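Local coordinates for protein lantibiotic dehydratase (Microbispora corallina, PDB 5EHK) that probably dehydrates serines and threonines of the precursor peptide of the lantibiotic NAI-107, activating them with glutamate delivered by tRNA, at residues 231-241 and 271-281; 554-563 and 791-801. All coordinates share one frame; numbering follows the deposited sequence.

Contact 1: residues 231-241 and 271-281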
loop_
_atom_site.group_PDB
_atom_site.type_symbol
_atom_site.label_atom_id
_atom_site.label_comp_id
_atom_site.label_asym_id
_atom_site.label_seq_id
_atom_site.Cartn_x
_atom_site.Cartn_y
_atom_site.Cartn_z
ATOM N N ALA A 231 -26.587 21.827 15.611
ATOM C CA ALA A 231 -27.507 22.600 16.444
ATOM C C ALA A 231 -27.208 22.379 17.928
ATOM O O ALA A 231 -26.774 21.298 18.307
ATOM C CB ALA A 231 -28.934 22.202 16.137
ATOM N N ARG A 232 -27.425 23.390 18.769
ATOM C CA ARG A 232 -27.304 23.180 20.210
ATOM C C ARG A 232 -28.478 22.341 20.724
ATOM O O ARG A 232 -29.637 22.591 20.384
ATOM C CB ARG A 232 -27.237 24.500 20.976
ATOM C CG ARG A 232 -27.115 24.313 22.494
ATOM C CD ARG A 232 -27.119 25.628 23.267
ATOM N NE ARG A 232 -26.091 26.560 22.789
ATOM C CZ ARG A 232 -24.847 26.648 23.271
ATOM N NH1 ARG A 232 -24.446 25.855 24.263
ATOM N NH2 ARG A 232 -24.000 27.541 22.762
ATOM N N ARG A 233 -28.179 21.357 21.568
ATOM C CA ARG A 233 -29.202 20.424 22.050
ATOM C C ARG A 233 -29.769 20.850 23.408
ATOM O O ARG A 233 -29.409 20.322 24.449
ATOM C CB ARG A 233 -28.633 19.010 22.124
ATOM C CG ARG A 233 -29.623 17.946 22.540
ATOM C CD ARG A 233 -28.956 16.571 22.491
ATOM N NE ARG A 233 -29.853 15.518 22.954
ATOM C CZ ARG A 233 -29.802 15.014 24.178
ATOM N NH1 ARG A 233 -28.914 15.494 25.030
ATOM N NH2 ARG A 233 -30.642 14.063 24.554
ATOM N N SER A 234 -30.660 21.825 23.377
ATOM C CA SER A 234 -31.307 22.333 24.577
ATOM C C SER A 234 -32.319 21.313 25.074
ATOM O O SER A 234 -32.576 20.331 24.390
ATOM C CB SER A 234 -32.007 23.655 24.242
ATOM O OG SER A 234 -32.930 23.486 23.174
ATOM N N PRO A 235 -32.883 21.525 26.275
ATOM C CA PRO A 235 -33.897 20.590 26.769
ATOM C C PRO A 235 -35.147 20.531 25.906
ATOM O O PRO A 235 -35.784 19.484 25.841
ATOM C CB PRO A 235 -34.242 21.136 28.155
ATOM C CG PRO A 235 -33.095 21.931 28.563
ATOM C CD PRO A 235 -32.422 22.446 27.330
ATOM N N VAL A 236 -35.526 21.649 25.292
ATOM C CA VAL A 236 -36.727 21.678 24.445
ATOM C C VAL A 236 -36.478 20.887 23.164
ATOM O O VAL A 236 -37.311 20.082 22.735
ATOM C CB VAL A 236 -37.128 23.095 24.050
ATOM C CG1 VAL A 236 -38.593 23.091 23.600
ATOM C CG2 VAL A 236 -36.933 24.030 25.217
ATOM N N VAL A 237 -35.335 21.184 22.545
ATOM C CA VAL A 237 -34.824 20.467 21.384
ATOM C C VAL A 237 -34.736 18.953 21.624
ATOM O O VAL A 237 -35.174 18.171 20.774
ATOM C CB VAL A 237 -33.442 21.044 20.943
ATOM C CG1 VAL A 237 -32.673 20.063 20.064
ATOM C CG2 VAL A 237 -33.606 22.399 20.255
ATOM N N ALA A 238 -34.209 18.539 22.779
ATOM C CA ALA A 238 -34.060 17.109 23.071
ATOM C C ALA A 238 -35.400 16.398 23.282
ATOM O O ALA A 238 -35.578 15.251 22.832
ATOM C CB ALA A 238 -33.165 16.894 24.262
ATOM N N GLU A 239 -36.339 17.091 23.934
ATOM C CA GLU A 239 -37.689 16.568 24.168
ATOM C C GLU A 239 -38.444 16.370 22.858
ATOM O O GLU A 239 -39.206 15.404 22.695
ATOM C CB GLU A 239 -38.481 17.516 25.071
ATOM C CG GLU A 239 -39.838 16.976 25.500
ATOM C CD GLU A 239 -39.738 15.969 26.625
ATOM O OE1 GLU A 239 -38.672 15.911 27.269
ATOM O OE2 GLU A 239 -40.711 15.217 26.851
ATOM N N ILE A 240 -38.235 17.300 21.932
ATOM C CA ILE A 240 -38.890 17.247 20.640
ATOM C C ILE A 240 -38.409 16.000 19.922
ATOM O O ILE A 240 -39.211 15.152 19.498
ATOM C CB ILE A 240 -38.576 18.508 19.812
ATOM C CG1 ILE A 240 -39.368 19.705 20.360
ATOM C CG2 ILE A 240 -38.901 18.276 18.353
ATOM C CD1 ILE A 240 -39.082 21.017 19.686
ATOM N N LEU A 241 -37.088 15.876 19.827
ATOM C CA LEU A 241 -36.477 14.753 19.126
ATOM C C LEU A 241 -36.881 13.393 19.709
ATOM O O LEU A 241 -37.114 12.453 18.968
ATOM C CB LEU A 241 -34.959 14.901 19.091
ATOM C CG LEU A 241 -34.464 16.062 18.228
ATOM C CD1 LEU A 241 -32.926 16.137 18.218
ATOM C CD2 LEU A 241 -35.028 15.993 16.824
ATOM N N LEU A 271 -40.445 26.291 16.405
ATOM C CA LEU A 271 -39.259 25.495 16.680
ATOM C C LEU A 271 -39.283 24.225 15.829
ATOM O O LEU A 271 -38.294 23.900 15.172
ATOM C CB LEU A 271 -39.172 25.148 18.170
ATOM C CG LEU A 271 -37.808 24.620 18.597
ATOM C CD1 LEU A 271 -36.701 25.357 17.848
ATOM C CD2 LEU A 271 -37.629 24.743 20.100
ATOM N N LEU A 272 -40.419 23.529 15.823
ATOM C CA LEU A 272 -40.607 22.388 14.937
ATOM C C LEU A 272 -40.317 22.760 13.476
ATOM O O LEU A 272 -39.793 21.939 12.711
ATOM C CB LEU A 272 -42.026 21.835 15.053
ATOM C CG LEU A 272 -42.483 21.256 16.390
ATOM C CD1 LEU A 272 -43.789 20.509 16.213
ATOM C CD2 LEU A 272 -41.449 20.337 16.988
ATOM N N ALA A 273 -40.645 24.000 13.112
ATOM C CA ALA A 273 -40.472 24.513 11.754
ATOM C C ALA A 273 -39.008 24.767 11.409
ATOM O O ALA A 273 -38.566 24.461 10.309
ATOM C CB ALA A 273 -41.278 25.766 11.565
ATOM N N ASP A 274 -38.281 25.402 12.322
ATOM C CA ASP A 274 -36.832 25.582 12.175
ATOM C C ASP A 274 -36.115 24.234 12.078
ATOM O O ASP A 274 -35.153 24.075 11.323
ATOM C CB ASP A 274 -36.279 26.314 13.387
ATOM C CG ASP A 274 -36.562 27.777 13.347
ATOM O OD1 ASP A 274 -36.804 28.283 12.229
ATOM O OD2 ASP A 274 -36.560 28.408 14.428
ATOM N N MET A 275 -36.592 23.267 12.861
ATOM C CA MET A 275 -35.988 21.941 12.895
ATOM C C MET A 275 -36.241 21.196 11.596
ATOM O O MET A 275 -35.334 20.563 11.050
ATOM C CB MET A 275 -36.517 21.129 14.078
ATOM C CG MET A 275 -35.980 21.574 15.426
ATOM S SD MET A 275 -36.665 20.553 16.743
ATOM C CE MET A 275 -35.201 20.268 17.708
ATOM N N ALA A 276 -37.476 21.262 11.110
ATOM C CA ALA A 276 -37.810 20.651 9.833
ATOM C C ALA A 276 -37.035 21.328 8.694
ATOM O O ALA A 276 -36.780 20.727 7.660
ATOM C CB ALA A 276 -39.298 20.695 9.595
ATOM N N ALA A 277 -36.662 22.584 8.896
ATOM C CA ALA A 277 -35.885 23.303 7.901
ATOM C C ALA A 277 -34.403 22.922 7.925
ATOM O O ALA A 277 -33.715 23.043 6.912
ATOM C CB ALA A 277 -36.040 24.794 8.090
ATOM N N GLN A 278 -33.898 22.515 9.087
ATOM C CA GLN A 278 -32.498 22.133 9.192
ATOM C C GLN A 278 -32.354 20.657 8.930
ATOM O O GLN A 278 -31.247 20.114 8.945
ATOM C CB GLN A 278 -31.950 22.394 10.591
ATOM C CG GLN A 278 -32.045 23.808 11.113
ATOM C CD GLN A 278 -31.476 23.910 12.526
ATOM O OE1 GLN A 278 -30.258 23.881 12.715
ATOM N NE2 GLN A 278 -32.359 23.985 13.526
ATOM N N GLU A 279 -33.488 20.020 8.692
ATOM C CA GLU A 279 -33.544 18.584 8.498
ATOM C C GLU A 279 -33.201 17.803 9.757
ATOM O O GLU A 279 -32.733 16.682 9.668
ATOM C CB GLU A 279 -32.672 18.151 7.323
ATOM C CG GLU A 279 -33.402 18.243 6.008
ATOM C CD GLU A 279 -32.572 17.769 4.852
ATOM O OE1 GLU A 279 -31.333 17.887 4.940
ATOM O OE2 GLU A 279 -33.157 17.292 3.858
ATOM N N LEU A 280 -33.406 18.412 10.924
ATOM C CA LEU A 280 -33.357 17.679 12.181
ATOM C C LEU A 280 -34.670 16.907 12.295
ATOM O O LEU A 280 -34.762 15.908 13.006
ATOM C CB LEU A 280 -33.223 18.632 13.369
ATOM C CG LEU A 280 -31.939 19.451 13.517
ATOM C CD1 LEU A 280 -31.779 19.929 14.937
ATOM C CD2 LEU A 280 -30.748 18.644 13.101
ATOM N N LEU A 281 -35.698 17.398 11.608
ATOM C CA LEU A 281 -36.955 16.672 11.489
ATOM C C LEU A 281 -37.269 16.407 10.031
ATOM O O LEU A 281 -36.740 17.073 9.145
ATOM C CB LEU A 281 -38.114 17.414 12.141
ATOM C CG LEU A 281 -38.144 17.435 13.661
ATOM C CD1 LEU A 281 -39.127 18.494 14.140
ATOM C CD2 LEU A 281 -38.532 16.067 14.176
#
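The Gln278 side-chain amide brings its oxygen end to the methyl of Ala231, with OE1 4.0 Å from CB. The other flat group is the Arg233 guanidinium, which has Ala238 CB over one face, toward the rim and 3.5 Å above its plane. Beyond these two the contact is almost wholly apolar. Helix segments 235-241 and 271-278 cross at -71°, their axes 11.4 Å apart at closest approach, and Met275 and Ile240 fill the crossing. They meet tip to tip, Met275 SD lying 3.6 Å from Ile240 CG2. The Met275 chain runs straight out to the sulfur and then bends (chi3 136°), which swings the methyl against Val237; CE comes to 3.5 Å from CG1 and has CG2 close by as well. Leu272 lays CD2 against both methyl-bearing branches of Ile240, 3.6 Å from CG2 and close to CD1. On the outer flank Leu271 sends CD2 to Val236 CG1 at 4.0 Å, while CD1 of Ile240 approaches the same leucine. At the other end Leu280 CD1 packs on Ala231 CB, 3.8 Å away. Leu280 is placed there by the turn through positive-phi Glu279, in which the backbone N atoms of Leu280 and Leu281 both bond to Met275 O. Ser234 is the N-cap of helix 235-243, its OG accepting a weak bond from Val237 N. Val257 of helix 250-260 covers Val236 and Ile240, and Ile209 of strand 208-212 lies against Ala231, Leu241 and Leu280. This is a helix-helix crossing beside a small antiparallel sheet. No hydrogen bond joins the two segments, so what they offer each other directly is the fit and burial of methyl groups and one thioether; directional bonds come from neighbours, the backbones of Ala231 and Leu280 pairing with Ile209 and His199.

Contact 2: residues 554-563 and 791-801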
loop_
_atom_site.group_PDB
_atom_site.type_symbol
_atom_site.label_atom_id
_atom_site.label_comp_id
_atom_site.label_asym_id
_atom_site.label_seq_id
_atom_site.Cartn_x
_atom_site.Cartn_y
_atom_site.Cartn_z
ATOM N N ARG A 554 -42.309 -13.012 -5.689
ATOM C CA ARG A 554 -41.004 -13.633 -5.524
ATOM C C ARG A 554 -40.154 -12.932 -4.449
ATOM O O ARG A 554 -39.508 -13.583 -3.611
ATOM C CB ARG A 554 -40.291 -13.643 -6.856
ATOM C CG ARG A 554 -41.046 -14.406 -7.877
ATOM C CD ARG A 554 -40.247 -14.481 -9.124
ATOM N NE ARG A 554 -40.626 -15.599 -9.975
ATOM C CZ ARG A 554 -40.431 -16.875 -9.659
ATOM N NH1 ARG A 554 -39.895 -17.216 -8.481
ATOM N NH2 ARG A 554 -40.791 -17.812 -10.530
ATOM N N GLN A 555 -40.154 -11.603 -4.492
ATOM C CA GLN A 555 -39.423 -10.819 -3.512
ATOM C C GLN A 555 -40.043 -10.981 -2.124
ATOM O O GLN A 555 -39.328 -11.009 -1.119
ATOM C CB GLN A 555 -39.325 -9.341 -3.928
ATOM C CG GLN A 555 -38.371 -9.077 -5.087
ATOM C CD GLN A 555 -38.315 -7.604 -5.454
ATOM O OE1 GLN A 555 -37.670 -6.813 -4.771
ATOM N NE2 GLN A 555 -38.986 -7.228 -6.538
ATOM N N ALA A 556 -41.362 -11.118 -2.077
ATOM C CA ALA A 556 -42.051 -11.356 -0.817
ATOM C C ALA A 556 -41.527 -12.617 -0.143
ATOM O O ALA A 556 -41.564 -12.739 1.083
ATOM C CB ALA A 556 -43.552 -11.469 -1.043
ATOM N N GLY A 557 -41.063 -13.560 -0.957
ATOM C CA GLY A 557 -40.497 -14.785 -0.458
ATOM C C GLY A 557 -39.060 -14.985 -0.887
ATOM O O GLY A 557 -38.644 -16.116 -1.111
ATOM N N ARG A 558 -38.302 -13.897 -1.006
ATOM C CA ARG A 558 -36.905 -13.968 -1.445
ATOM C C ARG A 558 -36.053 -14.912 -0.592
ATOM O O ARG A 558 -36.334 -15.139 0.576
ATOM C CB ARG A 558 -36.276 -12.568 -1.557
ATOM C CG ARG A 558 -35.876 -11.805 -0.258
ATOM C CD ARG A 558 -35.631 -10.319 -0.626
ATOM N NE ARG A 558 -35.261 -9.480 0.504
ATOM C CZ ARG A 558 -34.034 -9.446 1.023
ATOM N NH1 ARG A 558 -33.071 -10.205 0.511
ATOM N NH2 ARG A 558 -33.767 -8.671 2.069
ATOM N N PRO A 559 -35.055 -15.541 -1.205
ATOM C CA PRO A 559 -34.191 -16.404 -0.395
ATOM C C PRO A 559 -33.234 -15.605 0.485
ATOM O O PRO A 559 -32.816 -14.518 0.093
ATOM C CB PRO A 559 -33.425 -17.221 -1.439
ATOM C CG PRO A 559 -33.537 -16.439 -2.721
ATOM C CD PRO A 559 -34.803 -15.661 -2.653
ATOM N N LEU A 560 -32.942 -16.127 1.676
ATOM C CA LEU A 560 -31.975 -15.541 2.601
ATOM C C LEU A 560 -30.855 -16.542 2.883
ATOM O O LEU A 560 -31.043 -17.754 2.723
ATOM C CB LEU A 560 -32.681 -15.144 3.886
ATOM C CG LEU A 560 -33.873 -14.221 3.628
ATOM C CD1 LEU A 560 -34.542 -13.830 4.927
ATOM C CD2 LEU A 560 -33.449 -12.959 2.838
ATOM N N HIS A 561 -29.698 -16.063 3.334
ATOM C CA HIS A 561 -28.533 -16.948 3.484
ATOM C C HIS A 561 -28.155 -17.181 4.938
ATOM O O HIS A 561 -27.271 -17.981 5.237
ATOM C CB HIS A 561 -27.346 -16.381 2.715
ATOM C CG HIS A 561 -26.966 -15.005 3.152
ATOM N ND1 HIS A 561 -27.833 -13.931 3.069
ATOM C CD2 HIS A 561 -25.828 -14.529 3.703
ATOM C CE1 HIS A 561 -27.238 -12.852 3.545
ATOM N NE2 HIS A 561 -26.018 -13.187 3.929
ATOM N N ILE A 562 -28.820 -16.458 5.832
ATOM C CA ILE A 562 -28.687 -16.659 7.271
ATOM C C ILE A 562 -29.987 -17.221 7.812
ATOM O O ILE A 562 -31.060 -16.682 7.531
ATOM C CB ILE A 562 -28.395 -15.342 8.007
ATOM C CG1 ILE A 562 -27.196 -14.598 7.376
ATOM C CG2 ILE A 562 -28.236 -15.599 9.498
ATOM C CD1 ILE A 562 -25.979 -15.423 7.188
ATOM N N GLN A 563 -29.905 -18.303 8.581
ATOM C CA GLN A 563 -31.103 -18.948 9.128
ATOM C C GLN A 563 -31.839 -18.020 10.051
ATOM O O GLN A 563 -31.230 -17.344 10.877
ATOM C CB GLN A 563 -30.740 -20.229 9.870
ATOM C CG GLN A 563 -30.284 -21.290 8.913
ATOM C CD GLN A 563 -29.326 -22.281 9.524
ATOM O OE1 GLN A 563 -29.314 -22.498 10.741
ATOM N NE2 GLN A 563 -28.494 -22.878 8.675
ATOM N N GLU A 791 -32.231 -16.717 -8.932
ATOM C CA GLU A 791 -32.110 -16.942 -7.491
ATOM C C GLU A 791 -31.343 -18.219 -7.250
ATOM O O GLU A 791 -31.291 -19.081 -8.127
ATOM C CB GLU A 791 -33.476 -17.068 -6.817
ATOM C CG GLU A 791 -34.429 -15.917 -7.071
ATOM C CD GLU A 791 -35.780 -16.101 -6.374
ATOM O OE1 GLU A 791 -36.016 -17.188 -5.788
ATOM O OE2 GLU A 791 -36.582 -15.135 -6.371
ATOM N N ARG A 792 -30.757 -18.359 -6.064
ATOM C CA ARG A 792 -30.166 -19.633 -5.699
ATOM C C ARG A 792 -31.245 -20.714 -5.819
ATOM O O ARG A 792 -32.333 -20.570 -5.253
ATOM C CB ARG A 792 -29.628 -19.567 -4.281
ATOM C CG ARG A 792 -28.821 -20.792 -3.869
ATOM C CD ARG A 792 -28.268 -20.675 -2.432
ATOM N NE ARG A 792 -29.297 -20.313 -1.457
ATOM C CZ ARG A 792 -29.342 -19.152 -0.816
ATOM N NH1 ARG A 792 -28.400 -18.246 -1.026
ATOM N NH2 ARG A 792 -30.321 -18.903 0.046
ATOM N N ARG A 793 -30.959 -21.770 -6.584
ATOM C CA ARG A 793 -31.919 -22.865 -6.825
ATOM C C ARG A 793 -32.283 -23.579 -5.514
ATOM O O ARG A 793 -33.449 -23.621 -5.141
ATOM C CB ARG A 793 -31.374 -23.852 -7.890
ATOM C CG ARG A 793 -32.374 -24.904 -8.412
ATOM C CD ARG A 793 -31.819 -25.736 -9.593
ATOM N NE ARG A 793 -31.654 -24.922 -10.795
ATOM C CZ ARG A 793 -32.612 -24.700 -11.694
ATOM N NH1 ARG A 793 -33.809 -25.243 -11.538
ATOM N NH2 ARG A 793 -32.384 -23.917 -12.742
ATOM N N ASP A 794 -31.272 -24.073 -4.804
ATOM C CA ASP A 794 -31.439 -24.673 -3.487
ATOM C C ASP A 794 -31.557 -23.543 -2.492
ATOM O O ASP A 794 -30.556 -23.003 -2.029
ATOM C CB ASP A 794 -30.232 -25.516 -3.107
ATOM C CG ASP A 794 -30.274 -25.979 -1.660
ATOM O OD1 ASP A 794 -31.335 -25.833 -1.004
ATOM O OD2 ASP A 794 -29.242 -26.504 -1.168
ATOM N N ARG A 795 -32.790 -23.207 -2.148
ATOM C CA ARG A 795 -33.067 -21.957 -1.479
ATOM C C ARG A 795 -32.700 -21.917 0.019
ATOM O O ARG A 795 -32.614 -20.830 0.593
ATOM C CB ARG A 795 -34.540 -21.595 -1.671
ATOM C CG ARG A 795 -35.466 -22.348 -0.710
ATOM C CD ARG A 795 -36.313 -21.356 0.081
ATOM N NE ARG A 795 -36.749 -20.306 -0.831
ATOM C CZ ARG A 795 -37.135 -19.088 -0.466
ATOM N NH1 ARG A 795 -37.158 -18.739 0.823
ATOM N NH2 ARG A 795 -37.508 -18.221 -1.413
ATOM N N HIS A 796 -32.487 -23.064 0.658
ATOM C CA HIS A 796 -32.309 -23.066 2.115
ATOM C C HIS A 796 -31.076 -22.241 2.532
ATOM O O HIS A 796 -30.091 -22.157 1.778
ATOM C CB HIS A 796 -32.236 -24.487 2.677
ATOM C CG HIS A 796 -30.856 -25.045 2.701
ATOM N ND1 HIS A 796 -30.227 -25.520 1.569
ATOM C CD2 HIS A 796 -29.966 -25.181 3.712
ATOM C CE1 HIS A 796 -29.011 -25.929 1.884
ATOM N NE2 HIS A 796 -28.825 -25.731 3.180
ATOM N N ALA A 797 -31.143 -21.633 3.722
ATOM C CA ALA A 797 -30.082 -20.751 4.220
ATOM C C ALA A 797 -28.945 -21.574 4.780
ATOM O O ALA A 797 -29.143 -22.385 5.696
ATOM C CB ALA A 797 -30.607 -19.802 5.285
ATOM N N ALA A 798 -27.751 -21.363 4.227
ATOM C CA ALA A 798 -26.613 -22.229 4.521
ATOM C C ALA A 798 -26.010 -21.977 5.900
ATOM O O ALA A 798 -25.377 -22.849 6.492
ATOM C CB ALA A 798 -25.560 -22.070 3.451
ATOM N N ARG A 799 -26.214 -20.771 6.405
ATOM C CA ARG A 799 -25.527 -20.318 7.603
ATOM C C ARG A 799 -26.422 -20.085 8.824
ATOM O O ARG A 799 -27.481 -19.445 8.747
ATOM C CB ARG A 799 -24.722 -19.050 7.292
ATOM C CG ARG A 799 -23.453 -19.314 6.544
ATOM C CD ARG A 799 -22.738 -18.019 6.259
ATOM N NE ARG A 799 -21.472 -18.259 5.581
ATOM C CZ ARG A 799 -21.349 -18.283 4.268
ATOM N NH1 ARG A 799 -22.415 -18.067 3.518
ATOM N NH2 ARG A 799 -20.173 -18.510 3.706
ATOM N N PRO A 800 -25.972 -20.592 9.969
ATOM C CA PRO A 800 -26.619 -20.347 11.261
ATOM C C PRO A 800 -26.490 -18.878 11.558
ATOM O O PRO A 800 -25.523 -18.287 11.073
ATOM C CB PRO A 800 -25.735 -21.106 12.248
ATOM C CG PRO A 800 -24.860 -21.988 11.408
ATOM C CD PRO A 800 -24.698 -21.311 10.101
ATOM N N PRO A 801 -27.417 -18.297 12.335
ATOM C CA PRO A 801 -27.190 -16.916 12.772
ATOM C C PRO A 801 -26.041 -16.849 13.722
ATOM O O PRO A 801 -25.609 -17.848 14.284
ATOM C CB PRO A 801 -28.472 -16.560 13.535
ATOM C CG PRO A 801 -29.049 -17.843 13.935
ATOM C CD PRO A 801 -28.711 -18.809 12.802
HETATM O O HOH W 1 -24.728 -18.674 3.860
#
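Ile562 and Arg799 form a single parallel beta bridge: Arg799 N donates to His561 O at 3.2 Å, and Gln563 N to Arg799 O at 2.7 Å. Gln563 adds a third link, its NE2 giving a fairly straight bond to Ala797 O at 3.1 Å, in the amide's own plane but above the carbonyl plane of Ala797. On the far flank of the bridge, Ile562 CD1 rests on Arg799 CB, 3.8 Å away, while the Arg799 guanidinium is held by Glu618 and Asp496. Arg792 extends with CG anti to the backbone N and then turns at chi3 (51°). This brings NE to Asp794 O and NH2 to Arg795 O, both in the guanidinium plane, so the loop fixes the group's rotation; NH2 also makes a weak bond to Leu560 O. Pro559 crosses Glu791 at about a right angle, CD 3.7 Å from OE1, while Glu791 OE2 accepts from Trp9. The contact joins the exit from helix 545-556 to the end of strand 785-792, which pairs with strands 6-17 and 500-508; His561 and Ile562 pack on strand 629-634, and Leu560 on strand 566-572.

How the contacts relate
Contact 1 closes before contact 2 opens along the chain, and the two do not touch: their centres lie 42 Å apart and their nearest atoms about 26 Å. They share no helix, strand or sheet. Contact 1 is local, joining segments only 30 residues apart beside the antiparallel sheet of strands 203-205, 208-212 and 228-232, well out from the middle of the chain. Contact 2 lies nearer the centre and spans 228 residues, bringing the link between helix 545-556 and strand 566-572 to the chain leaving strand 785-792. One therefore shapes a peripheral subregion, whereas the other ties distant parts of this large dehydratase together.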